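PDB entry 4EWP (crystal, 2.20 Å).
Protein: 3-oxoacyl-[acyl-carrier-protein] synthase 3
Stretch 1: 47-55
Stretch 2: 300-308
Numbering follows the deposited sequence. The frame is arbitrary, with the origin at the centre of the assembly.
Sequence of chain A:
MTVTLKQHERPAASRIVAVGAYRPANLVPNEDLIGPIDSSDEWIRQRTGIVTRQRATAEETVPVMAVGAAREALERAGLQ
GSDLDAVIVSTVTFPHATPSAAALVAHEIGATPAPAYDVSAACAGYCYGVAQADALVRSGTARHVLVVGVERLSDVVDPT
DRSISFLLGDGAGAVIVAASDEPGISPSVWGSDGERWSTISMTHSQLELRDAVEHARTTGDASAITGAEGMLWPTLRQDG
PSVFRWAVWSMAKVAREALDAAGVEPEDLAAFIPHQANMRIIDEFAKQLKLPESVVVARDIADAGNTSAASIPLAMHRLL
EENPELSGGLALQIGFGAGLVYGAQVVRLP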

ATOM      1  N   ARG A  47     -26.052   1.202 -20.772  1.00 50.05           N
ATOM      2  CA  ARG A  47     -25.621   0.283 -19.713  1.00 54.42           C
ATOM      3  C   ARG A  47     -24.836   0.954 -18.573  1.00 50.65           C
ATOM      4  O   ARG A  47     -24.871   0.489 -17.427  1.00 50.37           O
ATOM      5  CB  ARG A  47     -24.781  -0.850 -20.309  1.00 61.07           C
ATOM      6  CG  ARG A  47     -25.525  -1.697 -21.330  1.00 72.72           C
ATOM      7  CD  ARG A  47     -26.461  -2.693 -20.656  1.00 80.37           C
ATOM      8  NE  ARG A  47     -25.929  -4.057 -20.699  1.00 85.48           N
ATOM      9  CZ  ARG A  47     -25.174  -4.611 -19.751  1.00 85.52           C
ATOM     10  NH1 ARG A  47     -24.850  -3.925 -18.662  1.00 83.68           N
ATOM     11  NH2 ARG A  47     -24.744  -5.859 -19.893  1.00 85.90           N
ATOM     12  N   THR A  48     -24.128   2.037 -18.881  1.00 46.69           N
ATOM     13  CA  THR A  48     -23.164   2.600 -17.927  1.00 41.64           C
ATOM     14  C   THR A  48     -23.318   4.104 -17.709  1.00 39.32           C
ATOM     15  O   THR A  48     -22.790   4.647 -16.739  1.00 30.98           O
ATOM     16  CB  THR A  48     -21.725   2.325 -18.377  1.00 38.23           C
ATOM     17  OG1 THR A  48     -21.400   3.183 -19.477  1.00 42.83           O
ATOM     18  CG2 THR A  48     -21.578   0.874 -18.809  1.00 37.65           C
ATOM     19  N   GLY A  49     -24.038   4.767 -18.614  1.00 41.33           N
ATOM     20  CA  GLY A  49     -24.237   6.201 -18.534  1.00 39.37           C
ATOM     21  C   GLY A  49     -22.971   6.969 -18.861  1.00 38.59           C
ATOM     22  O   GLY A  49     -22.857   8.154 -18.551  1.00 40.62           O
ATOM     23  N   ILE A  50     -22.017   6.293 -19.493  1.00 36.78           N
ATOM     24  CA  ILE A  50     -20.750   6.920 -19.864  1.00 36.59           C
ATOM     25  C   ILE A  50     -20.795   7.456 -21.291  1.00 41.44           C
ATOM     26  O   ILE A  50     -21.240   6.760 -22.212  1.00 44.04           O
ATOM     27  CB  ILE A  50     -19.576   5.930 -19.728  1.00 32.67           C
ATOM     28  CG1 ILE A  50     -19.490   5.424 -18.284  1.00 31.74           C
ATOM     29  CG2 ILE A  50     -18.268   6.565 -20.204  1.00 29.94           C
ATOM     30  CD1 ILE A  50     -18.303   4.501 -18.003  1.00 32.47           C
ATOM     31  N   VAL A  51     -20.347   8.698 -21.466  1.00 38.43           N
ATOM     32  CA  VAL A  51     -20.287   9.317 -22.791  1.00 38.78           C
ATOM     33  C   VAL A  51     -18.835   9.420 -23.224  1.00 37.35           C
ATOM     34  O   VAL A  51     -18.464   9.004 -24.321  1.00 41.08           O
ATOM     35  CB  VAL A  51     -20.898  10.729 -22.789  1.00 36.05           C
ATOM     36  CG1 VAL A  51     -20.674  11.419 -24.130  1.00 36.69           C
ATOM     37  CG2 VAL A  51     -22.363  10.662 -22.455  1.00 35.80           C
ATOM     38  N   THR A  52     -18.016   9.988 -22.349  1.00 32.72           N
ATOM     39  CA  THR A  52     -16.584  10.050 -22.575  1.00 35.04           C
ATOM     40  C   THR A  52     -15.868   9.568 -21.319  1.00 36.97           C
ATOM     41  O   THR A  52     -16.432   9.601 -20.211  1.00 35.22           O
ATOM     42  CB  THR A  52     -16.117  11.493 -22.900  1.00 34.84           C
ATOM     43  OG1 THR A  52     -16.315  12.336 -21.756  1.00 33.75           O
ATOM     44  CG2 THR A  52     -16.898  12.068 -24.078  1.00 34.84           C
ATOM     45  N   ARG A  53     -14.628   9.117 -21.493  1.00 34.72           N
ATOM     46  CA  ARG A  53     -13.755   8.850 -20.360  1.00 32.33           C
ATOM     47  C   ARG A  53     -12.395   9.531 -20.548  1.00 31.31           C
ATOM     48  O   ARG A  53     -11.898   9.671 -21.672  1.00 27.19           O
ATOM     49  CB  ARG A  53     -13.597   7.343 -20.106  1.00 31.41           C
ATOM     50  CG  ARG A  53     -12.697   6.599 -21.097  1.00 31.49           C
ATOM     51  CD  ARG A  53     -13.416   6.297 -22.395  1.00 33.21           C
ATOM     52  NE  ARG A  53     -14.554   5.392 -22.209  1.00 34.04           N
ATOM     53  CZ  ARG A  53     -15.714   5.500 -22.858  1.00 33.56           C
ATOM     54  NH1 ARG A  53     -16.687   4.624 -22.632  1.00 32.14           N
ATOM     55  NH2 ARG A  53     -15.900   6.476 -23.745  1.00 33.91           N
ATOM     56  N   GLN A  54     -11.826   9.980 -19.436  1.00 27.38           N
ATOM     57  CA  GLN A  54     -10.488  10.549 -19.417  1.00 27.35           C
ATOM     58  C   GLN A  54      -9.473   9.482 -19.792  1.00 28.38           C
ATOM     59  O   GLN A  54      -9.451   8.404 -19.204  1.00 27.84           O
ATOM     60  CB  GLN A  54     -10.184  11.105 -18.022  1.00 23.43           C
ATOM     61  CG  GLN A  54     -11.026  12.324 -17.712  1.00 25.05           C
ATOM     62  CD  GLN A  54     -11.146  12.644 -16.241  1.00 25.57           C
ATOM     63  OE1 GLN A  54     -11.930  13.516 -15.859  1.00 26.07           O
ATOM     64  NE2 GLN A  54     -10.374  11.952 -15.404  1.00 23.98           N
ATOM     65  N   ARG A  55      -8.649   9.772 -20.791  1.00 27.77           N
ATOM     66  CA  ARG A  55      -7.574   8.865 -21.161  1.00 30.11           C
ATOM     67  C   ARG A  55      -6.241   9.617 -21.177  1.00 32.70           C
ATOM     68  O   ARG A  55      -6.059  10.581 -21.917  1.00 37.57           O
ATOM     69  CB  ARG A  55      -7.868   8.170 -22.500  1.00 26.71           C
ATOM     70  CG  ARG A  55      -8.945   7.075 -22.399  1.00 28.49           C
ATOM     71  CD  ARG A  55      -8.536   6.016 -21.364  1.00 30.43           C
ATOM     72  NE  ARG A  55      -9.537   4.974 -21.145  1.00 31.00           N
ATOM     73  CZ  ARG A  55      -9.767   3.952 -21.977  1.00 37.05           C
ATOM     74  NH1 ARG A  55      -9.082   3.830 -23.110  1.00 37.01           N
ATOM     75  NH2 ARG A  55     -10.698   3.046 -21.680  1.00 37.04           N
ATOM     76  N   ASP A 300     -20.158  12.421 -12.033  1.00 27.42           N
ATOM     77  CA  ASP A 300     -18.994  12.696 -12.865  1.00 28.93           C
ATOM     78  C   ASP A 300     -18.703  11.595 -13.907  1.00 29.87           C
ATOM     79  O   ASP A 300     -18.139  11.874 -14.970  1.00 27.09           O
ATOM     80  CB  ASP A 300     -17.760  12.882 -11.972  1.00 26.00           C
ATOM     81  CG  ASP A 300     -16.625  13.576 -12.685  1.00 28.24           C
ATOM     82  OD1 ASP A 300     -16.889  14.373 -13.615  1.00 32.15           O
ATOM     83  OD2 ASP A 300     -15.460  13.335 -12.308  1.00 28.61           O
ATOM     84  N   ILE A 301     -19.069  10.352 -13.597  1.00 22.55           N
ATOM     85  CA  ILE A 301     -18.776   9.216 -14.478  1.00 25.02           C
ATOM     86  C   ILE A 301     -19.141   9.434 -15.963  1.00 30.21           C
ATOM     87  O   ILE A 301     -18.475   8.895 -16.849  1.00 28.80           O
ATOM     88  CB  ILE A 301     -19.465   7.923 -13.982  1.00 24.27           C
ATOM     89  CG1 ILE A 301     -18.783   6.687 -14.578  1.00 24.33           C
ATOM     90  CG2 ILE A 301     -20.940   7.935 -14.329  1.00 25.91           C
ATOM     91  CD1 ILE A 301     -19.585   5.422 -14.408  1.00 26.40           C
ATOM     92  N   ALA A 302     -20.189  10.217 -16.231  1.00 30.88           N
ATOM     93  CA  ALA A 302     -20.636  10.445 -17.609  1.00 35.77           C
ATOM     94  C   ALA A 302     -19.554  11.036 -18.512  1.00 34.44           C
ATOM     95  O   ALA A 302     -19.500  10.727 -19.704  1.00 32.70           O
ATOM     96  CB  ALA A 302     -21.883  11.330 -17.638  1.00 35.91           C
ATOM     97  N   ASP A 303     -18.706  11.895 -17.945  1.00 33.91           N
ATOM     98  CA  ASP A 303     -17.664  12.575 -18.720  1.00 34.44           C
ATOM     99  C   ASP A 303     -16.264  12.080 -18.391  1.00 37.92           C
ATOM    100  O   ASP A 303     -15.351  12.219 -19.204  1.00 44.70           O
ATOM    101  CB  ASP A 303     -17.715  14.083 -18.493  1.00 33.50           C
ATOM    102  CG  ASP A 303     -19.096  14.656 -18.720  1.00 35.42           C
ATOM    103  OD1 ASP A 303     -19.506  14.749 -19.890  1.00 39.19           O
ATOM    104  OD2 ASP A 303     -19.773  15.002 -17.729  1.00 34.61           O
ATOM    105  N   ALA A 304     -16.092  11.510 -17.202  1.00 30.05           N
ATOM    106  CA  ALA A 304     -14.765  11.097 -16.756  1.00 30.57           C
ATOM    107  C   ALA A 304     -14.541   9.597 -16.917  1.00 31.37           C
ATOM    108  O   ALA A 304     -13.398   9.137 -16.948  1.00 27.32           O
ATOM    109  CB  ALA A 304     -14.548  11.498 -15.314  1.00 29.74           C
ATOM    110  N   GLY A 305     -15.634   8.841 -17.007  1.00 28.69           N
ATOM    111  CA  GLY A 305     -15.554   7.394 -16.921  1.00 28.55           C
ATOM    112  C   GLY A 305     -15.247   6.981 -15.485  1.00 26.41           C
ATOM    113  O   GLY A 305     -15.242   7.822 -14.587  1.00 26.27           O
ATOM    114  N   ASN A 306     -14.992   5.693 -15.274  1.00 22.23           N
ATOM    115  CA  ASN A 306     -14.684   5.153 -13.956  1.00 22.47           C
ATOM    116  C   ASN A 306     -13.173   5.237 -13.707  1.00 25.56           C
ATOM    117  O   ASN A 306     -12.391   4.507 -14.328  1.00 24.47           O
ATOM    118  CB  ASN A 306     -15.190   3.706 -13.884  1.00 22.20           C
ATOM    119  CG  ASN A 306     -14.829   2.992 -12.582  1.00 21.37           C
ATOM    120  OD1 ASN A 306     -13.918   3.392 -11.852  1.00 17.73           O
ATOM    121  ND2 ASN A 306     -15.545   1.901 -12.301  1.00 22.19           N
ATOM    122  N   THR A 307     -12.773   6.142 -12.811  1.00 25.93           N
ATOM    123  CA  THR A 307     -11.361   6.374 -12.511  1.00 25.42           C
ATOM    124  C   THR A 307     -10.916   5.759 -11.177  1.00 25.40           C
ATOM    125  O   THR A 307      -9.931   6.204 -10.566  1.00 22.92           O
ATOM    126  CB  THR A 307     -11.020   7.875 -12.485  1.00 21.29           C
ATOM    127  OG1 THR A 307     -11.796   8.527 -11.472  1.00 20.61           O
ATOM    128  CG2 THR A 307     -11.296   8.512 -13.837  1.00 19.64           C
ATOM    129  N   SER A 308     -11.644   4.744 -10.727  1.00 24.67           N
ATOM    130  CA  SER A 308     -11.237   3.971  -9.557  1.00 22.49           C
ATOM    131  C   SER A 308     -10.969   4.863  -8.333  1.00 21.21           C
ATOM    132  O   SER A 308     -11.824   5.655  -7.952  1.00 18.70           O
ATOM    133  CB  SER A 308     -10.013   3.103  -9.901  1.00 21.69           C
ATOM    134  OG  SER A 308      -9.896   2.004  -9.015  1.00 21.60           O
TER
HETATM  135  O   HOH W   1     -17.944  14.747 -21.870  1.00 40.08           O
HETATM  136  O   HOH W   2     -13.907  14.593 -17.529  1.00 19.88           O

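The last turn of a helix leaves its carbonyl groups without partners further along the helix, and a passing segment can supply them. The contact between residues 47-55 and 300-308 of this synthase is a worked example, centred on Gln-54 and Ala-302. Ala-302 O accepts two backbone hydrogen bonds, from Val-51 N at 2.8 Å and from Thr-52 N at 3.1 Å, so consecutive amides converge on one carbonyl. Ala-302 CA also lies 3.3 Å from Gly-49 O in a CA-H...O contact. Two residues on, the backbone pairing resumes: Gln-54 N donates to Ala-304 O at 3.1 Å, while the Gln-54 side chain reaches both the helix and the loop after it, Gln-54 OE1 lying 3.4 Å from Ala-304 CB and Gln-54 NE2 3.9 Å from Thr-307 CG2. The carbonyl between these two acceptors, Asp-303 O, is met by a side chain instead, with Thr-52 OG1 donating to it at 2.7 Å. The O atom of water 1 bridges the two residues, donating to Thr-52 OG1 at 2.9 Å and to Asp-303 OD1 at 2.5 Å. Where the helix ends, Gly-305 has positive phi, and close approach also suits glycine: an ideal CB on Gly-305 would sit 2.4 Å from Arg-53 CB, a clash.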